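Local coordinates for protein ancestral D-type dye decolorizing peroxidase (Geotrichum candidum, PDB 7ANV) that is an ancestral fungal haem peroxidase of the dye-decolorizing family, which probably uses hydrogen peroxide to oxidise dyes and other substrates, at residues Ile82-His86 with Ala87-Lys91; Thr346-Arg349 with Ala350-Asp354; Pro269-Leu272 with Pro273-Leu277. All coordinates share one frame; numbering follows the deposited sequence.

Contact 1 of 3, residues Ile82-His86 with Ala87-Lys91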
ATOM      1  N   ILE A  82      -5.608 -11.658  11.056  1.00 16.90           N
ATOM      2  CA  ILE A  82      -6.223 -12.598  10.100  1.00 17.25           C
ATOM      3  C   ILE A  82      -7.285 -11.873   9.287  1.00 17.37           C
ATOM      4  O   ILE A  82      -8.055 -11.063   9.837  1.00 18.29           O
ATOM      5  CB  ILE A  82      -6.783 -13.838  10.819  1.00 18.27           C
ATOM      6  CG1 ILE A  82      -7.185 -14.914   9.810  1.00 19.68           C
ATOM      7  CG2 ILE A  82      -7.914 -13.469  11.799  1.00 18.28           C
ATOM      8  CD1 ILE A  82      -7.493 -16.256  10.415  1.00 20.33           C
ATOM      9  N   ALA A  83      -7.388 -12.258   8.011  1.00 17.14           N
ATOM     10  CA  ALA A  83      -8.355 -11.638   7.090  1.00 16.42           C
ATOM     11  C   ALA A  83      -8.867 -12.734   6.159  1.00 16.36           C
ATOM     12  O   ALA A  83      -8.133 -13.687   5.872  1.00 17.19           O
ATOM     13  CB  ALA A  83      -7.766 -10.466   6.340  1.00 16.22           C
ATOM     14  N   PHE A  84     -10.062 -12.520   5.637  1.00 17.16           N
ATOM     15  CA  PHE A  84     -10.826 -13.512   4.848  1.00 17.50           C
ATOM     16  C   PHE A  84     -11.167 -12.898   3.503  1.00 18.48           C
ATOM     17  O   PHE A  84     -11.623 -11.757   3.442  1.00 19.03           O
ATOM     18  CB  PHE A  84     -12.089 -13.931   5.605  1.00 18.79           C
ATOM     19  CG  PHE A  84     -11.777 -14.677   6.861  1.00 18.54           C
ATOM     20  CD1 PHE A  84     -11.574 -16.032   6.845  1.00 20.06           C
ATOM     21  CD2 PHE A  84     -11.659 -14.000   8.069  1.00 19.35           C
ATOM     22  CE1 PHE A  84     -11.253 -16.715   8.002  1.00 19.96           C
ATOM     23  CE2 PHE A  84     -11.287 -14.685   9.213  1.00 19.20           C
ATOM     24  CZ  PHE A  84     -11.125 -16.040   9.179  1.00 20.42           C
ATOM     25  N   SER A  85     -11.057 -13.697   2.441  1.00 19.13           N
ATOM     26  CA  SER A  85     -11.573 -13.323   1.099  1.00 19.41           C
ATOM     27  C   SER A  85     -13.070 -13.637   1.064  1.00 20.62           C
ATOM     28  O   SER A  85     -13.557 -14.458   1.901  1.00 20.44           O
ATOM     29  CB  SER A  85     -10.812 -14.087   0.033  1.00 19.34           C
ATOM     30  OG  SER A  85     -11.165 -15.454   0.125  1.00 19.54           O
ATOM     31  N   HIS A  86     -13.778 -13.128   0.051  1.00 21.44           N
ATOM     32  CA  HIS A  86     -15.179 -13.548  -0.201  1.00 23.43           C
ATOM     33  C   HIS A  86     -15.260 -15.085  -0.314  1.00 23.79           C
ATOM     34  O   HIS A  86     -16.238 -15.670   0.247  1.00 24.20           O
ATOM     35  CB  HIS A  86     -15.744 -12.816  -1.424  1.00 24.92           C
ATOM     36  CG  HIS A  86     -17.015 -13.453  -1.871  1.00 26.37           C
ATOM     37  ND1 HIS A  86     -18.186 -13.281  -1.187  1.00 27.91           N
ATOM     38  CD2 HIS A  86     -17.285 -14.295  -2.880  1.00 28.20           C
ATOM     39  CE1 HIS A  86     -19.139 -13.960  -1.781  1.00 28.46           C
ATOM     40  NE2 HIS A  86     -18.612 -14.617  -2.798  1.00 28.97           N
ATOM     41  N   ALA A  87     -14.340 -15.742  -1.048  1.00 23.86           N
ATOM     42  CA  ALA A  87     -14.312 -17.221  -1.222  1.00 25.05           C
ATOM     43  C   ALA A  87     -14.235 -17.923   0.155  1.00 23.68           C
ATOM     44  O   ALA A  87     -14.920 -18.940   0.365  1.00 24.44           O
ATOM     45  CB  ALA A  87     -13.147 -17.630  -2.105  1.00 25.90           C
ATOM     46  N   GLY A  88     -13.497 -17.338   1.107  1.00 22.62           N
ATOM     47  CA  GLY A  88     -13.398 -17.873   2.477  1.00 21.79           C
ATOM     48  C   GLY A  88     -14.708 -17.739   3.222  1.00 22.21           C
ATOM     49  O   GLY A  88     -15.096 -18.698   3.878  1.00 23.36           O
ATOM     50  N   LEU A  89     -15.382 -16.587   3.140  1.00 22.66           N
ATOM     51  CA  LEU A  89     -16.676 -16.374   3.836  1.00 23.74           C
ATOM     52  C   LEU A  89     -17.667 -17.365   3.249  1.00 25.29           C
ATOM     53  O   LEU A  89     -18.480 -17.926   3.998  1.00 25.28           O
ATOM     54  CB  LEU A  89     -17.179 -14.938   3.636  1.00 23.68           C
ATOM     55  CG  LEU A  89     -16.267 -13.840   4.190  1.00 23.74           C
ATOM     56  CD1 LEU A  89     -16.925 -12.469   4.111  1.00 24.08           C
ATOM     57  CD2 LEU A  89     -15.834 -14.134   5.607  1.00 24.16           C
ATOM     58  N   LYS A  90     -17.637 -17.546   1.931  1.00 27.42           N
ATOM     59  CA  LYS A  90     -18.601 -18.494   1.299  1.00 29.81           C
ATOM     60  C   LYS A  90     -18.364 -19.893   1.873  1.00 29.45           C
ATOM     61  O   LYS A  90     -19.335 -20.579   2.263  1.00 29.64           O
ATOM     62  CB  LYS A  90     -18.425 -18.527  -0.211  1.00 32.78           C
ATOM     63  CG  LYS A  90     -19.468 -19.363  -0.930  1.00 37.58           C
ATOM     64  CD  LYS A  90     -19.284 -19.351  -2.431  1.00 40.08           C
ATOM     65  CE  LYS A  90     -20.159 -20.371  -3.129  1.00 44.39           C
ATOM     66  NZ  LYS A  90     -20.114 -20.170  -4.599  1.00 47.15           N
ATOM     67  N   LYS A  91     -17.109 -20.324   1.888  1.00 28.21           N
ATOM     68  CA  LYS A  91     -16.720 -21.640   2.418  1.00 29.00           C
ATOM     69  C   LYS A  91     -17.257 -21.825   3.843  1.00 27.54           C
ATOM     70  O   LYS A  91     -17.685 -22.956   4.183  1.00 27.62           O
ATOM     71  CB  LYS A  91     -15.204 -21.796   2.372  1.00 29.17           C
ATOM     72  CG  LYS A  91     -14.739 -23.162   2.855  1.00 29.96           C
ATOM     73  CD  LYS A  91     -15.134 -24.300   1.935  1.00 32.12           C
ATOM     74  CE  LYS A  91     -14.893 -25.649   2.579  1.00 34.37           C
ATOM     75  NZ  LYS A  91     -14.969 -26.728   1.575  1.00 36.19           N
TER
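Ser85 turns its side chain back over the first turn of helix 86-92, and OG accepts a hydrogen bond from Gly88 N at 3.2 Å with an N-H...O angle of 151°. This is an N-cap: Ser85 stands where the chain passes from strand 78-84 into helix 86-92, and the hydroxyl takes up an amide that has no helical carbonyl before it. With chi1 at 69°, OG sits between the backbone N and the carbonyl carbon of its own residue, which brings it up to the helix start. Ser85 O faces the same turn. It accepts from Leu89 N at 3.1 Å, the donor coming nearly along the C=O axis, and has a weak bond from Gly88 N besides. His86 O takes Lys90 N at 2.9 Å, the next i to i+4 bond of the helix.

On the buried side Leu89 reaches back across the turn, its CD2 branch 3.8 Å from Phe84 CB, at the root of the ring. That ring meets Phe486 of helix 479-486, which Leu89 also touches. His86 swings outward with CG anti to its backbone N (chi1 167°), and its ND1 is hydrogen-bonded to Asp96, beyond the helix.

Ser85 OG is also hydrogen-bonded to Ile140 O, so the buried hydroxyl ties the helix start to the chain leading into the neighbouring strand 142-148. The passage from strand to helix thus combines an apolar inner side, Phe84 with Leu89, with a polar cap in which Ser85 OG takes Gly88 N and Ser85 O takes Leu89 N.

Contact 2 of 3, residues Thr346-Arg349 with Ala350-Asp354. With HEM (protoporphyrin IX containing Fe), chain B.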
ATOM      1  N   THR A 346      -1.604   9.882  -5.756  1.00 16.59           N
ATOM      2  CA  THR A 346      -2.267   8.989  -4.778  1.00 17.06           C
ATOM      3  C   THR A 346      -2.917   9.780  -3.635  1.00 16.68           C
ATOM      4  O   THR A 346      -3.869   9.256  -3.056  1.00 16.21           O
ATOM      5  CB  THR A 346      -1.312   7.902  -4.284  1.00 16.93           C
ATOM      6  OG1 THR A 346      -0.260   8.556  -3.598  1.00 17.28           O
ATOM      7  CG2 THR A 346      -0.806   7.093  -5.454  1.00 17.55           C
ATOM      8  N   ASN A 347      -2.438  10.986  -3.373  1.00 16.70           N
ATOM      9  CA  ASN A 347      -3.055  11.954  -2.432  1.00 16.65           C
ATOM     10  C   ASN A 347      -2.989  13.339  -3.067  1.00 16.43           C
ATOM     11  O   ASN A 347      -1.983  14.040  -2.916  1.00 16.44           O
ATOM     12  CB  ASN A 347      -2.360  11.933  -1.068  1.00 16.53           C
ATOM     13  CG  ASN A 347      -3.004  12.928  -0.141  1.00 17.41           C
ATOM     14  OD1 ASN A 347      -3.980  13.625  -0.499  1.00 17.86           O
ATOM     15  ND2 ASN A 347      -2.406  13.089   1.001  1.00 18.29           N
ATOM     16  N   PRO A 348      -4.006  13.714  -3.870  1.00 16.90           N
ATOM     17  CA  PRO A 348      -3.992  14.966  -4.651  1.00 16.94           C
ATOM     18  C   PRO A 348      -3.990  16.262  -3.826  1.00 17.56           C
ATOM     19  O   PRO A 348      -3.684  17.324  -4.409  1.00 17.34           O
ATOM     20  CB  PRO A 348      -5.253  14.881  -5.504  1.00 17.27           C
ATOM     21  CG  PRO A 348      -5.472  13.383  -5.630  1.00 17.34           C
ATOM     22  CD  PRO A 348      -5.130  12.840  -4.261  1.00 17.17           C
ATOM     23  N   ARG A 349      -4.240  16.177  -2.512  1.00 17.49           N
ATOM     24  CA  ARG A 349      -4.217  17.369  -1.612  1.00 18.17           C
ATOM     25  C   ARG A 349      -5.035  18.481  -2.270  1.00 19.03           C
ATOM     26  O   ARG A 349      -6.214  18.222  -2.644  1.00 20.06           O
ATOM     27  CB  ARG A 349      -2.765  17.704  -1.246  1.00 17.76           C
ATOM     28  CG  ARG A 349      -2.024  16.566  -0.558  1.00 17.81           C
ATOM     29  CD  ARG A 349      -0.635  16.946  -0.003  1.00 17.58           C
ATOM     30  NE  ARG A 349       0.007  15.725   0.443  1.00 17.38           N
ATOM     31  CZ  ARG A 349       0.599  15.524   1.602  1.00 17.53           C
ATOM     32  NH1 ARG A 349       0.795  16.531   2.439  1.00 17.96           N
ATOM     33  NH2 ARG A 349       1.098  14.320   1.865  1.00 17.36           N
ATOM     34  N   ALA A 350      -4.482  19.690  -2.451  1.00 19.77           N
ATOM     35  CA  ALA A 350      -5.274  20.848  -2.911  1.00 20.29           C
ATOM     36  C   ALA A 350      -5.727  20.667  -4.366  1.00 20.02           C
ATOM     37  O   ALA A 350      -6.575  21.413  -4.795  1.00 21.32           O
ATOM     38  CB  ALA A 350      -4.516  22.139  -2.737  1.00 20.79           C
ATOM     39  N   ASP A 351      -5.165  19.737  -5.140  1.00 19.86           N
ATOM     40  CA  ASP A 351      -5.652  19.479  -6.517  1.00 20.27           C
ATOM     41  C   ASP A 351      -7.144  19.125  -6.513  1.00 22.87           C
ATOM     42  O   ASP A 351      -7.807  19.316  -7.579  1.00 22.31           O
ATOM     43  CB  ASP A 351      -4.856  18.382  -7.215  1.00 19.96           C
ATOM     44  CG  ASP A 351      -3.425  18.751  -7.530  1.00 20.20           C
ATOM     45  OD1 ASP A 351      -3.055  19.905  -7.281  1.00 21.95           O
ATOM     46  OD2 ASP A 351      -2.660  17.835  -7.977  1.00 18.93           O
ATOM     47  N   LEU A 352      -7.654  18.642  -5.390  1.00 23.21           N
ATOM     48  CA  LEU A 352      -9.094  18.346  -5.276  1.00 28.41           C
ATOM     49  C   LEU A 352      -9.689  19.099  -4.097  1.00 33.92           C
ATOM     50  O   LEU A 352     -10.843  19.432  -4.209  1.00 36.96           O
ATOM     51  CB  LEU A 352      -9.324  16.858  -5.050  1.00 29.22           C
ATOM     52  CG  LEU A 352      -8.968  15.974  -6.234  1.00 30.05           C
ATOM     53  CD1 LEU A 352      -9.353  14.556  -5.950  1.00 31.80           C
ATOM     54  CD2 LEU A 352      -9.616  16.450  -7.518  1.00 31.92           C
ATOM     55  N   GLU A 353      -8.898  19.450  -3.072  1.00 42.53           N
ATOM     56  CA  GLU A 353      -9.394  20.079  -1.806  1.00 49.05           C
ATOM     57  C   GLU A 353      -9.794  21.513  -2.175  1.00 58.37           C
ATOM     58  O   GLU A 353      -8.963  22.420  -2.165  1.00 58.42           O
ATOM     59  CB  GLU A 353      -8.384  20.021  -0.643  1.00 49.87           C
ATOM     60  CG  GLU A 353      -7.977  18.641  -0.135  1.00 48.93           C
ATOM     61  CD  GLU A 353      -6.726  18.604   0.754  1.00 51.18           C
ATOM     62  OE1 GLU A 353      -6.014  19.646   0.862  1.00 51.50           O
ATOM     63  OE2 GLU A 353      -6.455  17.530   1.342  1.00 49.06           O
ATOM     64  N   ASP A 354     -11.058  21.557  -2.607  1.00 67.45           N
ATOM     65  CA  ASP A 354     -11.985  22.551  -3.198  1.00 71.09           C
ATOM     66  C   ASP A 354     -13.360  21.873  -3.111  1.00 72.87           C
ATOM     67  O   ASP A 354     -14.365  22.575  -2.946  1.00 75.77           O
ATOM     68  CB  ASP A 354     -11.573  22.792  -4.643  1.00 71.24           C
ATOM     69  CG  ASP A 354     -11.939  24.159  -5.184  1.00 75.58           C
ATOM     70  OD1 ASP A 354     -13.004  24.261  -5.778  1.00 77.00           O
ATOM     71  OD2 ASP A 354     -11.129  25.094  -5.046  1.00 78.42           O
TER
HETATM   72  CHA HEM B 601       3.353   7.059  -0.845  1.00 15.84           C
HETATM   73  CHB HEM B 601       6.444   4.113  -3.133  1.00 18.28           C
HETATM   74  CHC HEM B 601       2.658   1.390  -4.652  1.00 16.89           C
HETATM   75  CHD HEM B 601      -0.380   4.609  -2.677  1.00 16.42           C
HETATM   76  C1A HEM B 601       4.509   6.475  -1.331  1.00 16.44           C
HETATM   77  C2A HEM B 601       5.820   6.944  -1.074  1.00 17.24           C
HETATM   78  C3A HEM B 601       6.693   6.133  -1.727  1.00 17.77           C
HETATM   79  C4A HEM B 601       5.921   5.129  -2.374  1.00 16.97           C
HETATM   80  CMA HEM B 601       8.210   6.226  -1.733  1.00 18.06           C
HETATM   81  CAA HEM B 601       6.201   8.189  -0.280  1.00 19.14           C
HETATM   82  CBA HEM B 601       6.167   8.034   1.231  1.00 19.61           C
HETATM   83  CGA HEM B 601       4.973   8.665   1.888  1.00 23.71           C
HETATM   84  O1A HEM B 601       4.451   9.742   1.548  1.00 30.60           O
HETATM   85  O2A HEM B 601       4.516   8.098   2.829  1.00 28.05           O
HETATM   86  C1B HEM B 601       5.660   3.114  -3.741  1.00 18.15           C
HETATM   87  C2B HEM B 601       6.209   2.004  -4.460  1.00 17.65           C
HETATM   88  C3B HEM B 601       5.171   1.221  -4.875  1.00 17.94           C
HETATM   89  C4B HEM B 601       3.934   1.887  -4.382  1.00 16.50           C
HETATM   90  CMB HEM B 601       7.665   1.741  -4.726  1.00 19.87           C
HETATM   91  CAB HEM B 601       5.160  -0.064  -5.612  1.00 18.31           C
HETATM   92  CBB HEM B 601       6.195  -0.939  -5.670  1.00 19.31           C
HETATM   93  C1C HEM B 601       1.478   2.046  -4.269  1.00 16.12           C
HETATM   94  C2C HEM B 601       0.169   1.658  -4.598  1.00 17.10           C
HETATM   95  C3C HEM B 601      -0.679   2.606  -4.055  1.00 17.26           C
HETATM   96  C4C HEM B 601       0.130   3.560  -3.382  1.00 15.89           C
HETATM   97  CMC HEM B 601      -0.206   0.423  -5.404  1.00 17.67           C
HETATM   98  CAC HEM B 601      -2.138   2.727  -4.102  1.00 16.52           C
HETATM   99  CBC HEM B 601      -2.874   2.171  -5.053  1.00 18.23           C
HETATM  100  C1D HEM B 601       0.431   5.496  -1.968  1.00 15.89           C
HETATM  101  C2D HEM B 601      -0.181   6.550  -1.141  1.00 15.68           C
HETATM  102  C3D HEM B 601       0.870   7.239  -0.650  1.00 16.54           C
HETATM  103  C4D HEM B 601       2.097   6.599  -1.177  1.00 15.61           C
HETATM  104  CMD HEM B 601      -1.648   6.856  -0.855  1.00 15.52           C
HETATM  105  CAD HEM B 601       0.804   8.434   0.277  1.00 16.94           C
HETATM  106  CBD HEM B 601       0.572   9.760  -0.469  1.00 17.79           C
HETATM  107  CGD HEM B 601       0.373  10.901   0.483  1.00 18.51           C
HETATM  108  O1D HEM B 601       1.028  11.946   0.238  1.00 17.56           O
HETATM  109  O2D HEM B 601      -0.440  10.833   1.440  1.00 17.74           O
HETATM  110  NA  HEM B 601       4.577   5.341  -2.131  1.00 17.15           N
HETATM  111  NB  HEM B 601       4.324   2.989  -3.707  1.00 17.07           N
HETATM  112  NC  HEM B 601       1.451   3.232  -3.568  1.00 17.20           N
HETATM  113  ND  HEM B 601       1.783   5.568  -2.007  1.00 14.43           N
HETATM  114 FE   HEM B 601       3.025   4.368  -2.863  1.00 17.12          FE
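Arg349 O is gripped twice from the residues that follow it, by Leu352 N at 3.1 Å and by Glu353 N at 3.0 Å; the first donor stands above the carbonyl plane and the second is tilted 17° from it. Pro348 O accepts from Asp351 N at 2.9 Å, which closes the short 3-10 turn. Over that turn the proline ring lies against Leu352, with Pro348 CB 3.9 Å from Leu352 CG, the two side chains crossing obliquely.

The Arg349 side chain leaves the turn in the other direction. Extended from CG to NE, it carries its guanidinium to a haem propionate, where NH2 donates to O1D at 2.9 Å in the plane of the group and nearly straight. Asn347 ND2 holds the other oxygen of this propionate, O2D, at 3.0 Å, while Asn347 OD1 accepts from Arg349 N. One amide group therefore binds the carboxylate and, through this Asx turn, fixes the backbone of the arginine two residues on. NH2 of Arg349 also bonds Asn319 OD1 and NH1 bonds Phe321 O, while the Phe321 ring makes a cation-pi contact with the guanidinium.

Glu353 folds its side chain over the Arg349 carbonyl, CG lying 3.1 Å from Arg349 O, and its OE1 makes a long, weak ion pair with Arg322. With an alanine at Glu353 the CG and carboxylate over the Arg349 carbonyl are gone, which would probably leave that carbonyl partly uncovered and Arg322 without this weak ionic partner.

The turn follows helix 342-346, to which Asp351 returns through a salt bridge with Arg344, and precedes helix 357-361. Trp412 of helix 405-413 packs on both Pro348 and Leu352.

Contact 3 of 3, residues Pro269-Leu272 with Pro273-Leu277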
ATOM      1  N   PRO A 269      18.867  12.525 -17.091  1.00 24.01           N
ATOM      2  CA  PRO A 269      19.084  13.598 -16.110  1.00 23.87           C
ATOM      3  C   PRO A 269      18.406  14.898 -16.574  1.00 23.77           C
ATOM      4  O   PRO A 269      18.483  15.258 -17.775  1.00 24.30           O
ATOM      5  CB  PRO A 269      20.612  13.763 -16.110  1.00 24.66           C
ATOM      6  CG  PRO A 269      21.010  13.323 -17.517  1.00 25.67           C
ATOM      7  CD  PRO A 269      20.112  12.121 -17.778  1.00 25.54           C
ATOM      8  N   ILE A 270      17.779  15.587 -15.638  1.00 22.97           N
ATOM      9  CA  ILE A 270      17.256  16.958 -15.853  1.00 22.97           C
ATOM     10  C   ILE A 270      18.451  17.908 -15.981  1.00 23.22           C
ATOM     11  O   ILE A 270      19.360  17.866 -15.127  1.00 22.86           O
ATOM     12  CB  ILE A 270      16.288  17.364 -14.732  1.00 22.12           C
ATOM     13  CG1 ILE A 270      15.065  16.466 -14.747  1.00 22.04           C
ATOM     14  CG2 ILE A 270      15.900  18.829 -14.863  1.00 21.96           C
ATOM     15  CD1 ILE A 270      14.312  16.449 -13.444  1.00 21.02           C
ATOM     16  N   LYS A 271      18.445  18.694 -17.041  1.00 23.44           N
ATOM     17  CA  LYS A 271      19.349  19.856 -17.215  1.00 25.55           C
ATOM     18  C   LYS A 271      18.556  21.150 -17.062  1.00 23.85           C
ATOM     19  O   LYS A 271      17.707  21.455 -17.906  1.00 23.38           O
ATOM     20  CB  LYS A 271      20.031  19.804 -18.579  1.00 29.52           C
ATOM     21  CG  LYS A 271      20.751  18.496 -18.835  1.00 32.96           C
ATOM     22  CD  LYS A 271      21.146  18.253 -20.280  1.00 38.26           C
ATOM     23  CE  LYS A 271      21.189  16.761 -20.553  1.00 42.57           C
ATOM     24  NZ  LYS A 271      21.728  16.463 -21.903  1.00 47.42           N
ATOM     25  N   LEU A 272      18.809  21.860 -15.981  1.00 22.99           N
ATOM     26  CA  LEU A 272      18.167  23.152 -15.669  1.00 22.22           C
ATOM     27  C   LEU A 272      18.907  24.236 -16.422  1.00 22.25           C
ATOM     28  O   LEU A 272      20.059  24.039 -16.815  1.00 21.86           O
ATOM     29  CB  LEU A 272      18.232  23.400 -14.171  1.00 22.96           C
ATOM     30  CG  LEU A 272      17.534  22.395 -13.264  1.00 23.09           C
ATOM     31  CD1 LEU A 272      17.710  22.828 -11.831  1.00 23.61           C
ATOM     32  CD2 LEU A 272      16.071  22.274 -13.606  1.00 23.59           C
ATOM     33  N   PRO A 273      18.256  25.390 -16.701  1.00 22.02           N
ATOM     34  CA  PRO A 273      18.940  26.505 -17.322  1.00 23.14           C
ATOM     35  C   PRO A 273      20.259  26.828 -16.603  1.00 23.38           C
ATOM     36  O   PRO A 273      20.324  26.859 -15.388  1.00 22.91           O
ATOM     37  CB  PRO A 273      17.946  27.667 -17.192  1.00 23.04           C
ATOM     38  CG  PRO A 273      16.598  26.975 -17.139  1.00 22.43           C
ATOM     39  CD  PRO A 273      16.856  25.695 -16.358  1.00 22.18           C
ATOM     40  N   GLY A 274      21.292  27.037 -17.383  1.00 24.95           N
ATOM     41  CA  GLY A 274      22.638  27.315 -16.871  1.00 25.92           C
ATOM     42  C   GLY A 274      23.490  26.067 -16.872  1.00 26.76           C
ATOM     43  O   GLY A 274      24.722  26.201 -16.842  1.00 26.59           O
ATOM     44  N   ASN A 275      22.872  24.885 -16.929  1.00 27.65           N
ATOM     45  CA  ASN A 275      23.621  23.611 -17.044  1.00 28.86           C
ATOM     46  C   ASN A 275      24.555  23.451 -15.835  1.00 27.89           C
ATOM     47  O   ASN A 275      25.662  22.911 -16.003  1.00 28.71           O
ATOM     48  CB  ASN A 275      24.387  23.517 -18.369  1.00 31.30           C
ATOM     49  CG  ASN A 275      24.904  22.112 -18.635  1.00 34.66           C
ATOM     50  OD1 ASN A 275      24.291  21.128 -18.236  1.00 35.86           O
ATOM     51  ND2 ASN A 275      26.026  21.997 -19.329  1.00 39.15           N
ATOM     52  N   ASN A 276      24.105  23.801 -14.632  1.00 26.74           N
ATOM     53  CA  ASN A 276      24.919  23.703 -13.401  1.00 26.48           C
ATOM     54  C   ASN A 276      24.918  22.272 -12.833  1.00 26.54           C
ATOM     55  O   ASN A 276      25.945  21.904 -12.256  1.00 26.33           O
ATOM     56  CB  ASN A 276      24.409  24.652 -12.329  1.00 26.23           C
ATOM     57  CG  ASN A 276      24.532  26.107 -12.731  1.00 25.32           C
ATOM     58  OD1 ASN A 276      25.425  26.515 -13.489  1.00 25.78           O
ATOM     59  ND2 ASN A 276      23.626  26.917 -12.218  1.00 24.90           N
ATOM     60  N   LEU A 277      23.806  21.535 -12.907  1.00 24.44           N
ATOM     61  CA  LEU A 277      23.713  20.181 -12.307  1.00 25.63           C
ATOM     62  C   LEU A 277      24.671  19.244 -13.027  1.00 25.31           C
ATOM     63  O   LEU A 277      24.687  19.214 -14.261  1.00 25.21           O
ATOM     64  CB  LEU A 277      22.302  19.609 -12.415  1.00 25.41           C
ATOM     65  CG  LEU A 277      21.237  20.371 -11.648  1.00 27.26           C
ATOM     66  CD1 LEU A 277      19.962  19.570 -11.534  1.00 26.44           C
ATOM     67  CD2 LEU A 277      21.735  20.729 -10.285  1.00 28.94           C
TER
HETATM   68  O   HOH W   1      21.319  21.991 -14.713  1.00 24.91           O
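A type II beta turn from Leu272 to Asn275 reverses the chain at the surface, in the loop that joins helix 258-267 to helix 279-291, and Leu272, which opens the turn, meets Leu277, two residues beyond it. The turn is closed by Asn275 N, which donates to Leu272 O at 2.9 Å with an N-H...O angle of 157°. Pro273 and Gly274 fill its two central positions. Gly274 has phi 99° and psi -19°, angles at which a side chain would be jammed against the Pro273 carbonyl oxygen, whereas the proline ring suits the negative phi at the position before. Pro273 CD lies close to Leu272 CB, at 3.5 Å, as the ring sits directly after the leucine.

Beyond the turn Leu277 comes back toward Leu272, and the two side chains touch methyl to methyl, CD1 to CD1, at 4.0 Å. Both have CG anti to the carbonyl carbon, beside the backbone N, and their branches meet at a slant rather than lying alongside each other. The same Leu277 CD1 is 4.0 Å from Ile270 O, so this methyl rests on the incoming backbone as well.

A water adds a second backbone link between the limbs. It accepts from Leu272 N at 2.8 Å and from Leu277 N at 3.1 Å, joining the incoming and outgoing limbs of the loop through their amides.

Leu272 also touches Pro451 and Asn452 of another loop. Ile270 turns its end away from the reversal and packs on Leu285, Leu286 and Arg289 of helix 279-291, while its backbone is hydrogen-bonded to Gly282, so the loop lies back against the helix it leads into.

In the fold
The three contacts are local and widely separated: none touches another. Contact 2 is the one at the haem, through Thr346, Asn347 and Arg349, and Ser202, Arg367 and Arg293 are among the other residues hydrogen-bonded to the cofactor. Contact 1, in the N-terminal barrel domain, has its centre about 34 Å from that of contact 2, where strand 78-84 of the antiparallel group 20-28, 78-84, 142-148 and 174-183 gives way to helix 86-92. Contact 3 is a surface loop with its centre about 30 Å from that of contact 2, their nearest atoms about 18 Å apart. Contacts 1 and 3 lie on opposite sides of the chain's centre, about 54 Å between centres.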